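PDB 2Z1Q: acyl-CoA dehydrogenase from Thermus thermophilus, which probably oxidises saturated acyl-CoA thioesters to their 2,3-dehydroacyl products, using bound FAD and passing the electrons on to an acceptor. Local coordinates for residues Lys6-Gly11 with Val18-Tyr23; Arg40-Arg45 with Glu98-Ser103; Leu88-Ser93 with Leu326-Leu331. All coordinates share one frame; numbering follows the deposited sequence.

Contact 1 of 3, residues Lys6-Gly11 with Val18-Tyr23; sequences KLWQKG and VPERVY
Trp-8 carries this contact between two parts of the N-terminal loop that precedes helix 30-54. Its CG sits between the backbone N and the carbonyl carbon (chi1 64°), the crowded rotamer, and the indole reaches across the backbone of Val-18 to Arg-21. At the root, Trp-8 CB lies 4.0 Å from Val-18 O. Further out the six-membered ring takes over: Trp-8 CE3 is 3.3 Å from Pro-19 CA, and the same CE3 is 3.4 Å from Pro-19 CB, so the proline presses on one face toward the ring's rim. Glu-20 N stands above the same face, while Gln-9 CG covers the opposite one. On the nitrogen side, Trp-8 CZ2 meets Glu-20 CB at 3.5 Å, and the carboxylate plane is turned 35° from the indole. At the tip, Trp-8 CZ3 is 3.6 Å from Arg-21 O. Arg-21 also starts from the crowded rotamer, then runs extended to NE, which brings its NH2 into the indole plane, 3.9 Å from Trp-8 CZ2. The indole edge thus faces the flat side of the guanidinium, so the arginine does not stack over the ring. Arg-21 NH1 has a weak, long ion pair with Glu-329 of helix 300-331, and Pro-19 packs on helix 476-502. Cohesion comes mainly from van der Waals packing on the indole, held between Pro-19 and Glu-20 on one face and Gln-9 CG on the other; the charges of Lys-6, Glu-20 and Arg-21 at its rim probably add a weaker electrostatic term.

Contact 2 of 3, residues Arg40-Arg45 with Glu98-Ser103; sequences RTFVER and EELSGS
Val-43, Glu-99 and Arg-40 lose the most surface where helix 30-54 passes the C-terminal end of helix 90-99. Val-43 supplies the apolar centre, and its two methyls divide the work. Val-43 CG1, anti to the backbone N (chi1 175°), lies 3.8 Å from Gly-102 O. CG2 points to Leu-100, with Val-43 CG2 3.5 Å from Leu-100 CD2. That same leucine methyl stands at the edge of the Phe-42 ring, near its plane. Beyond the valine, Arg-40 and Glu-99 lie side by side and point the same way. Their contact is made by the aliphatic stem, Arg-40 CG to Glu-99 OE1 at 3.3 Å; the charged groups stay farther apart, Arg-40 NE to Glu-99 OE1 at 4.1 Å, with planes turned by 69°. This is too long for a salt bridge, and the carboxylate instead pairs with Arg-277 of helix 252-288. The turn is braced by Leu-100 O, which accepts from both Ser-103 N (3.0 Å) and Ser-103 OG (2.6 Å). Both segments belong to the all-helical N-terminal domain of the acyl-CoA dehydrogenase fold, where the side of helix 30-54 packs on the carboxyl end of helix 90-99, away from the flavin.

Contact 3 of 3, residues Leu88-Ser93 with Leu326-Leu331; sequences LPKVIS and LIDEAL
Asp-328 projects from the last turns of helix 300-331 with chi1 at -88°, which sets its carboxylate before the first turn of helix 90-99. Lys-90 has CG anti to its carbonyl carbon and its chain is bent at chi2, so its stem folds past the acid. The two carboxylate oxygens then share out two successive backbone N-H groups. Val-91 N donates to Asp-328 OD1 over 3.0 Å with an angle of 144° at the hydrogen, and OD1 receives it on the syn lone pair. Lys-90 N lies closer to Asp-328 OD2, at 2.8 Å, but the angle of 122° makes that bond weak. Close carbon contacts accompany these bonds: Lys-90 CB is 3.3 Å from Asp-328 OD2, and Val-91 CG1, in the crowded rotamer, is 3.3 Å from Asp-328 OD1. Pro-89 CB borders OD1 as well. Farther along, Lys-90 CG meets Leu-331 CD1 at 3.8 Å, the two chains crossing at about a right angle, while Lys-90 NZ turns away to a salt bridge with Asp-78. A carboxylate before the N-terminal turn of a helix would probably be stabilised in its ionised form. The joint links the N-terminal domain to the C-terminal helical domain: Ile-92 packs on helix 30-54, Tyr-265 of helix 252-288 touches both Lys-90 and Ile-327, and Ile-344 and Val-340 of helix 337-345 touch Ile-327 and Leu-331 respectively.

Overall arrangement
Contact 1 is the most superficial, with four of its seven touching residues exposed, and it joins two parts of one loop through an indole. Contact 2 has no exposed touching residue and combines methyl packing with the aliphatic stem of an arginine laid beside a glutamate, within the N-terminal domain. Contact 3, of intermediate burial, adds one good and one weak backbone-to-carboxylate hydrogen bond, and it bridges two domains. Contacts 2 and 3 use the two ends of helix 90-99, the carboxyl end and the amino end respectively, with centres about 22 Å apart. Contacts 1 and 3 touch directly: Tyr-23 OH lies 3.7 Å from Val-91 CG2. Contacts 1 and 2 do not touch.

Contact 1 of 3, residues Lys6-Gly11 with Val18-Tyr23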
loop_
_atom_site.group_PDB
_atom_site.type_symbol
_atom_site.label_atom_id
_atom_site.label_comp_id
_atom_site.label_asym_id
_atom_site.label_seq_id
_atom_site.Cartn_x
_atom_site.Cartn_y
_atom_site.Cartn_z
ATOM N N LYS B 6 -35.224 5.677 -20.185
ATOM C CA LYS B 6 -34.307 6.099 -21.240
ATOM C C LYS B 6 -33.200 5.076 -21.460
ATOM O O LYS B 6 -33.072 4.113 -20.707
ATOM C CB LYS B 6 -33.697 7.464 -20.907
ATOM C CG LYS B 6 -34.707 8.606 -20.862
ATOM C CD LYS B 6 -34.006 9.955 -20.784
ATOM C CE LYS B 6 -34.995 11.115 -20.752
ATOM N NZ LYS B 6 -35.805 11.146 -19.500
ATOM N N LEU B 7 -32.398 5.288 -22.495
ATOM C CA LEU B 7 -31.323 4.363 -22.808
ATOM C C LEU B 7 -30.129 4.522 -21.875
ATOM O O LEU B 7 -29.591 3.534 -21.369
ATOM C CB LEU B 7 -30.881 4.554 -24.263
ATOM C CG LEU B 7 -29.921 3.522 -24.859
ATOM C CD1 LEU B 7 -28.524 3.685 -24.281
ATOM C CD2 LEU B 7 -30.475 2.128 -24.598
ATOM N N TRP B 8 -29.719 5.766 -21.641
ATOM C CA TRP B 8 -28.573 6.026 -20.781
ATOM C C TRP B 8 -28.892 5.897 -19.296
ATOM O O TRP B 8 -28.040 5.490 -18.510
ATOM C CB TRP B 8 -28.006 7.424 -21.056
ATOM C CG TRP B 8 -28.949 8.538 -20.717
ATOM C CD1 TRP B 8 -29.974 9.008 -21.486
ATOM C CD2 TRP B 8 -28.981 9.291 -19.497
ATOM N NE1 TRP B 8 -30.644 10.008 -20.820
ATOM C CE2 TRP B 8 -30.056 10.201 -19.597
ATOM C CE3 TRP B 8 -28.208 9.283 -18.328
ATOM C CZ2 TRP B 8 -30.377 11.096 -18.573
ATOM C CZ3 TRP B 8 -28.529 10.175 -17.308
ATOM C CH2 TRP B 8 -29.606 11.068 -17.439
ATOM N N GLN B 9 -30.115 6.252 -18.914
ATOM C CA GLN B 9 -30.523 6.173 -17.513
ATOM C C GLN B 9 -30.404 4.767 -16.943
ATOM O O GLN B 9 -29.966 4.591 -15.809
ATOM C CB GLN B 9 -31.965 6.664 -17.333
ATOM C CG GLN B 9 -32.092 8.175 -17.272
ATOM C CD GLN B 9 -33.489 8.639 -16.900
ATOM O OE1 GLN B 9 -33.688 9.804 -16.555
ATOM N NE2 GLN B 9 -34.462 7.735 -16.972
ATOM N N LYS B 10 -30.801 3.775 -17.734
ATOM C CA LYS B 10 -30.750 2.377 -17.313
ATOM C C LYS B 10 -29.360 2.004 -16.803
ATOM O O LYS B 10 -28.376 2.681 -17.103
ATOM C CB LYS B 10 -31.135 1.451 -18.480
ATOM C CG LYS B 10 -32.540 1.677 -19.037
ATOM C CD LYS B 10 -32.938 0.601 -20.048
ATOM C CE LYS B 10 -34.380 0.785 -20.515
ATOM N NZ LYS B 10 -34.870 -0.360 -21.339
ATOM N N GLY B 11 -29.283 0.927 -16.029
ATOM C CA GLY B 11 -28.003 0.490 -15.502
ATOM C C GLY B 11 -27.047 0.112 -16.616
ATOM O O GLY B 11 -27.314 -0.809 -17.382
ATOM N N VAL B 18 -24.333 8.951 -23.880
ATOM C CA VAL B 18 -23.807 9.921 -22.931
ATOM C C VAL B 18 -24.954 10.367 -22.034
ATOM O O VAL B 18 -26.070 10.578 -22.499
ATOM C CB VAL B 18 -23.223 11.151 -23.663
ATOM C CG1 VAL B 18 -22.753 12.186 -22.652
ATOM C CG2 VAL B 18 -22.071 10.719 -24.558
ATOM N N PRO B 19 -24.695 10.495 -20.726
ATOM C CA PRO B 19 -25.736 10.917 -19.786
ATOM C C PRO B 19 -26.162 12.371 -19.988
ATOM O O PRO B 19 -25.328 13.241 -20.229
ATOM C CB PRO B 19 -25.079 10.672 -18.431
ATOM C CG PRO B 19 -23.632 10.926 -18.716
ATOM C CD PRO B 19 -23.433 10.210 -20.023
ATOM N N GLU B 20 -27.463 12.630 -19.886
ATOM C CA GLU B 20 -27.988 13.982 -20.064
ATOM C C GLU B 20 -27.716 14.844 -18.843
ATOM O O GLU B 20 -27.708 16.074 -18.920
ATOM C CB GLU B 20 -29.492 13.936 -20.340
ATOM C CG GLU B 20 -29.852 13.573 -21.776
ATOM C CD GLU B 20 -31.352 13.549 -22.011
ATOM O OE1 GLU B 20 -32.065 14.355 -21.373
ATOM O OE2 GLU B 20 -31.817 12.738 -22.838
ATOM N N ARG B 21 -27.494 14.192 -17.712
ATOM C CA ARG B 21 -27.208 14.908 -16.483
ATOM C C ARG B 21 -26.594 13.965 -15.460
ATOM O O ARG B 21 -26.736 12.739 -15.561
ATOM C CB ARG B 21 -28.493 15.526 -15.916
ATOM C CG ARG B 21 -29.626 14.528 -15.691
ATOM C CD ARG B 21 -30.824 15.175 -15.002
ATOM N NE ARG B 21 -31.941 14.244 -14.843
ATOM C CZ ARG B 21 -32.660 13.752 -15.847
ATOM N NH1 ARG B 21 -33.658 12.911 -15.600
ATOM N NH2 ARG B 21 -32.388 14.098 -17.098
ATOM N N VAL B 22 -25.897 14.544 -14.486
ATOM C CA VAL B 22 -25.274 13.776 -13.423
ATOM C C VAL B 22 -25.484 14.489 -12.093
ATOM O O VAL B 22 -25.382 15.708 -12.012
ATOM C CB VAL B 22 -23.746 13.591 -13.655
ATOM C CG1 VAL B 22 -23.502 12.746 -14.889
ATOM C CG2 VAL B 22 -23.068 14.937 -13.791
ATOM N N TYR B 23 -25.785 13.718 -11.055
ATOM C CA TYR B 23 -25.986 14.274 -9.724
ATOM C C TYR B 23 -24.598 14.522 -9.139
ATOM O O TYR B 23 -23.790 13.602 -9.039
ATOM C CB TYR B 23 -26.789 13.287 -8.853
ATOM C CG TYR B 23 -27.211 13.835 -7.499
ATOM C CD1 TYR B 23 -26.475 13.555 -6.348
ATOM C CD2 TYR B 23 -28.326 14.671 -7.380
ATOM C CE1 TYR B 23 -26.835 14.101 -5.107
ATOM C CE2 TYR B 23 -28.694 15.219 -6.149
ATOM C CZ TYR B 23 -27.944 14.936 -5.017
ATOM O OH TYR B 23 -28.287 15.505 -3.811
#

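Contact 2 of 3, residues Arg40-Arg45 with Glu98-Ser103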
loop_
_atom_site.group_PDB
_atom_site.type_symbol
_atom_site.label_atom_id
_atom_site.label_comp_id
_atom_site.label_asym_id
_atom_site.label_seq_id
_atom_site.Cartn_x
_atom_site.Cartn_y
_atom_site.Cartn_z
ATOM N N ARG B 40 -20.977 15.651 11.050
ATOM C CA ARG B 40 -19.682 16.265 11.316
ATOM C C ARG B 40 -19.583 16.702 12.780
ATOM O O ARG B 40 -18.519 16.583 13.400
ATOM C CB ARG B 40 -19.457 17.465 10.393
ATOM C CG ARG B 40 -18.819 17.120 9.038
ATOM C CD ARG B 40 -18.687 18.345 8.125
ATOM N NE ARG B 40 -19.873 18.565 7.291
ATOM C CZ ARG B 40 -20.476 19.743 7.135
ATOM N NH1 ARG B 40 -20.013 20.820 7.762
ATOM N NH2 ARG B 40 -21.546 19.850 6.356
ATOM N N THR B 41 -20.692 17.193 13.331
ATOM C CA THR B 41 -20.713 17.645 14.717
ATOM C C THR B 41 -20.621 16.440 15.651
ATOM O O THR B 41 -19.851 16.436 16.612
ATOM C CB THR B 41 -22.003 18.434 15.023
ATOM O OG1 THR B 41 -22.144 19.496 14.074
ATOM C CG2 THR B 41 -21.949 19.028 16.425
ATOM N N PHE B 42 -21.418 15.422 15.351
ATOM C CA PHE B 42 -21.442 14.183 16.119
ATOM C C PHE B 42 -20.048 13.569 16.233
ATOM O O PHE B 42 -19.667 13.063 17.288
ATOM C CB PHE B 42 -22.373 13.182 15.436
ATOM C CG PHE B 42 -22.391 11.825 16.086
ATOM C CD1 PHE B 42 -22.841 11.671 17.392
ATOM C CD2 PHE B 42 -21.975 10.695 15.380
ATOM C CE1 PHE B 42 -22.884 10.418 17.987
ATOM C CE2 PHE B 42 -22.017 9.434 15.971
ATOM C CZ PHE B 42 -22.474 9.299 17.279
ATOM N N VAL B 43 -19.288 13.626 15.142
ATOM C CA VAL B 43 -17.945 13.055 15.103
ATOM C C VAL B 43 -16.938 13.855 15.906
ATOM O O VAL B 43 -16.207 13.304 16.732
ATOM C CB VAL B 43 -17.440 12.939 13.646
ATOM C CG1 VAL B 43 -15.990 12.469 13.613
ATOM C CG2 VAL B 43 -18.321 11.981 12.887
ATOM N N GLU B 44 -16.896 15.156 15.659
ATOM C CA GLU B 44 -15.952 15.995 16.358
ATOM C C GLU B 44 -16.191 16.059 17.865
ATOM O O GLU B 44 -15.240 16.090 18.635
ATOM C CB GLU B 44 -15.973 17.408 15.773
ATOM C CG GLU B 44 -14.978 18.347 16.445
ATOM C CD GLU B 44 -15.397 19.803 16.361
ATOM O OE1 GLU B 44 -15.419 20.362 15.242
ATOM O OE2 GLU B 44 -15.710 20.387 17.421
ATOM N N ARG B 45 -17.444 16.057 18.298
ATOM C CA ARG B 45 -17.711 16.179 19.725
ATOM C C ARG B 45 -18.027 14.894 20.498
ATOM O O ARG B 45 -17.796 14.827 21.702
ATOM C CB ARG B 45 -18.850 17.171 19.955
ATOM C CG ARG B 45 -20.213 16.588 19.642
ATOM C CD ARG B 45 -21.344 17.518 20.062
ATOM N NE ARG B 45 -22.648 16.863 19.976
ATOM C CZ ARG B 45 -23.794 17.428 20.346
ATOM N NH1 ARG B 45 -23.805 18.665 20.826
ATOM N NH2 ARG B 45 -24.934 16.754 20.243
ATOM N N GLU B 98 -20.017 8.971 4.317
ATOM C CA GLU B 98 -18.803 9.708 3.985
ATOM C C GLU B 98 -18.269 10.529 5.161
ATOM O O GLU B 98 -17.075 10.509 5.439
ATOM C CB GLU B 98 -19.021 10.634 2.767
ATOM C CG GLU B 98 -17.828 11.584 2.488
ATOM C CD GLU B 98 -18.060 12.588 1.349
ATOM O OE1 GLU B 98 -17.255 13.534 1.235
ATOM O OE2 GLU B 98 -19.034 12.436 0.575
ATOM N N GLU B 99 -19.157 11.244 5.845
ATOM C CA GLU B 99 -18.759 12.087 6.970
ATOM C C GLU B 99 -18.321 11.271 8.188
ATOM O O GLU B 99 -17.571 11.748 9.036
ATOM C CB GLU B 99 -19.908 13.040 7.345
ATOM C CG GLU B 99 -20.191 14.149 6.306
ATOM C CD GLU B 99 -18.941 14.912 5.885
ATOM O OE1 GLU B 99 -17.984 14.991 6.688
ATOM O OE2 GLU B 99 -18.916 15.444 4.758
ATOM N N LEU B 100 -18.786 10.035 8.271
ATOM C CA LEU B 100 -18.404 9.198 9.393
ATOM C C LEU B 100 -17.042 8.518 9.234
ATOM O O LEU B 100 -16.608 7.795 10.128
ATOM C CB LEU B 100 -19.481 8.164 9.668
ATOM C CG LEU B 100 -20.667 8.695 10.472
ATOM C CD1 LEU B 100 -21.661 7.572 10.611
ATOM C CD2 LEU B 100 -20.229 9.204 11.845
ATOM N N SER B 101 -16.369 8.775 8.111
ATOM C CA SER B 101 -15.048 8.198 7.851
ATOM C C SER B 101 -14.011 8.809 8.800
ATOM O O SER B 101 -12.823 8.482 8.733
ATOM C CB SER B 101 -14.619 8.463 6.403
ATOM O OG SER B 101 -14.335 9.841 6.190
ATOM N N GLY B 102 -14.465 9.701 9.677
ATOM C CA GLY B 102 -13.555 10.330 10.620
ATOM C C GLY B 102 -13.710 9.766 12.019
ATOM O O GLY B 102 -13.002 10.163 12.951
ATOM N N SER B 103 -14.638 8.829 12.162
ATOM C CA SER B 103 -14.920 8.205 13.443
ATOM C C SER B 103 -14.067 6.951 13.673
ATOM O O SER B 103 -14.183 6.286 14.713
ATOM C CB SER B 103 -16.412 7.864 13.513
ATOM O OG SER B 103 -16.767 6.915 12.518
#

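Contact 3 of 3, residues Leu88-Ser93 with Leu326-Leu331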
loop_
_atom_site.group_PDB
_atom_site.type_symbol
_atom_site.label_atom_id
_atom_site.label_comp_id
_atom_site.label_asym_id
_atom_site.label_seq_id
_atom_site.Cartn_x
_atom_site.Cartn_y
_atom_site.Cartn_z
ATOM N N LEU B 88 -35.467 8.252 4.065
ATOM C CA LEU B 88 -34.936 9.317 3.237
ATOM C C LEU B 88 -34.182 8.810 2.015
ATOM O O LEU B 88 -33.815 7.640 1.936
ATOM C CB LEU B 88 -34.022 10.202 4.086
ATOM C CG LEU B 88 -34.699 11.003 5.203
ATOM C CD1 LEU B 88 -33.652 11.569 6.161
ATOM C CD2 LEU B 88 -35.532 12.118 4.574
ATOM N N PRO B 89 -33.971 9.690 1.025
ATOM C CA PRO B 89 -33.250 9.323 -0.203
ATOM C C PRO B 89 -31.851 8.761 0.078
ATOM O O PRO B 89 -31.137 9.250 0.960
ATOM C CB PRO B 89 -33.201 10.634 -0.976
ATOM C CG PRO B 89 -34.494 11.298 -0.584
ATOM C CD PRO B 89 -34.581 11.030 0.908
ATOM N N LYS B 90 -31.466 7.738 -0.681
ATOM C CA LYS B 90 -30.169 7.100 -0.507
ATOM C C LYS B 90 -29.016 8.096 -0.451
ATOM O O LYS B 90 -27.994 7.840 0.189
ATOM C CB LYS B 90 -29.961 6.067 -1.612
ATOM C CG LYS B 90 -31.077 5.035 -1.627
ATOM C CD LYS B 90 -31.306 4.476 -0.214
ATOM C CE LYS B 90 -32.625 3.730 -0.099
ATOM N NZ LYS B 90 -32.955 3.393 1.323
ATOM N N VAL B 91 -29.186 9.247 -1.092
ATOM C CA VAL B 91 -28.129 10.242 -1.062
ATOM C C VAL B 91 -27.773 10.636 0.373
ATOM O O VAL B 91 -26.599 10.796 0.696
ATOM C CB VAL B 91 -28.511 11.514 -1.843
ATOM C CG1 VAL B 91 -29.802 12.120 -1.298
ATOM C CG2 VAL B 91 -27.374 12.512 -1.751
ATOM N N ILE B 92 -28.787 10.783 1.225
ATOM C CA ILE B 92 -28.589 11.164 2.631
ATOM C C ILE B 92 -27.787 10.117 3.420
ATOM O O ILE B 92 -26.805 10.452 4.086
ATOM C CB ILE B 92 -29.952 11.399 3.336
ATOM C CG1 ILE B 92 -30.662 12.604 2.712
ATOM C CG2 ILE B 92 -29.747 11.625 4.823
ATOM C CD1 ILE B 92 -31.995 12.920 3.359
ATOM N N SER B 93 -28.201 8.855 3.352
ATOM C CA SER B 93 -27.467 7.814 4.064
ATOM C C SER B 93 -26.049 7.693 3.500
ATOM O O SER B 93 -25.124 7.277 4.201
ATOM C CB SER B 93 -28.202 6.471 3.962
ATOM O OG SER B 93 -28.569 6.181 2.628
ATOM N N LEU B 326 -28.439 8.435 -9.476
ATOM C CA LEU B 326 -29.219 7.609 -10.401
ATOM C C LEU B 326 -30.197 6.728 -9.635
ATOM O O LEU B 326 -31.379 6.642 -9.977
ATOM C CB LEU B 326 -28.296 6.736 -11.248
ATOM C CG LEU B 326 -27.479 7.460 -12.325
ATOM C CD1 LEU B 326 -26.383 6.558 -12.864
ATOM C CD2 LEU B 326 -28.407 7.903 -13.444
ATOM N N ILE B 327 -29.696 6.074 -8.595
ATOM C CA ILE B 327 -30.522 5.203 -7.783
ATOM C C ILE B 327 -31.726 5.967 -7.225
ATOM O O ILE B 327 -32.861 5.491 -7.291
ATOM C CB ILE B 327 -29.697 4.614 -6.617
ATOM C CG1 ILE B 327 -28.580 3.730 -7.181
ATOM C CG2 ILE B 327 -30.590 3.830 -5.683
ATOM C CD1 ILE B 327 -27.537 3.306 -6.156
ATOM N N ASP B 328 -31.475 7.151 -6.682
ATOM C CA ASP B 328 -32.549 7.947 -6.115
ATOM C C ASP B 328 -33.671 8.247 -7.102
ATOM O O ASP B 328 -34.847 8.097 -6.759
ATOM C CB ASP B 328 -31.983 9.237 -5.512
ATOM C CG ASP B 328 -31.551 9.053 -4.066
ATOM O OD1 ASP B 328 -30.850 9.929 -3.518
ATOM O OD2 ASP B 328 -31.928 8.018 -3.474
ATOM N N GLU B 329 -33.321 8.650 -8.322
ATOM C CA GLU B 329 -34.332 8.945 -9.333
ATOM C C GLU B 329 -35.135 7.694 -9.672
ATOM O O GLU B 329 -36.355 7.741 -9.798
ATOM C CB GLU B 329 -33.691 9.504 -10.603
ATOM C CG GLU B 329 -33.125 10.908 -10.455
ATOM C CD GLU B 329 -32.858 11.571 -11.797
ATOM O OE1 GLU B 329 -32.294 12.687 -11.814
ATOM O OE2 GLU B 329 -33.220 10.975 -12.836
ATOM N N ALA B 330 -34.446 6.572 -9.819
ATOM C CA ALA B 330 -35.126 5.326 -10.141
ATOM C C ALA B 330 -35.993 4.869 -8.975
ATOM O O ALA B 330 -36.752 3.913 -9.098
ATOM C CB ALA B 330 -34.108 4.253 -10.494
ATOM N N LEU B 331 -35.879 5.561 -7.845
ATOM C CA LEU B 331 -36.651 5.220 -6.653
ATOM C C LEU B 331 -37.859 6.137 -6.452
ATOM O O LEU B 331 -38.761 5.824 -5.674
ATOM C CB LEU B 331 -35.745 5.257 -5.413
ATOM C CG LEU B 331 -34.781 4.073 -5.263
ATOM C CD1 LEU B 331 -33.873 4.279 -4.060
ATOM C CD2 LEU B 331 -35.581 2.785 -5.121
#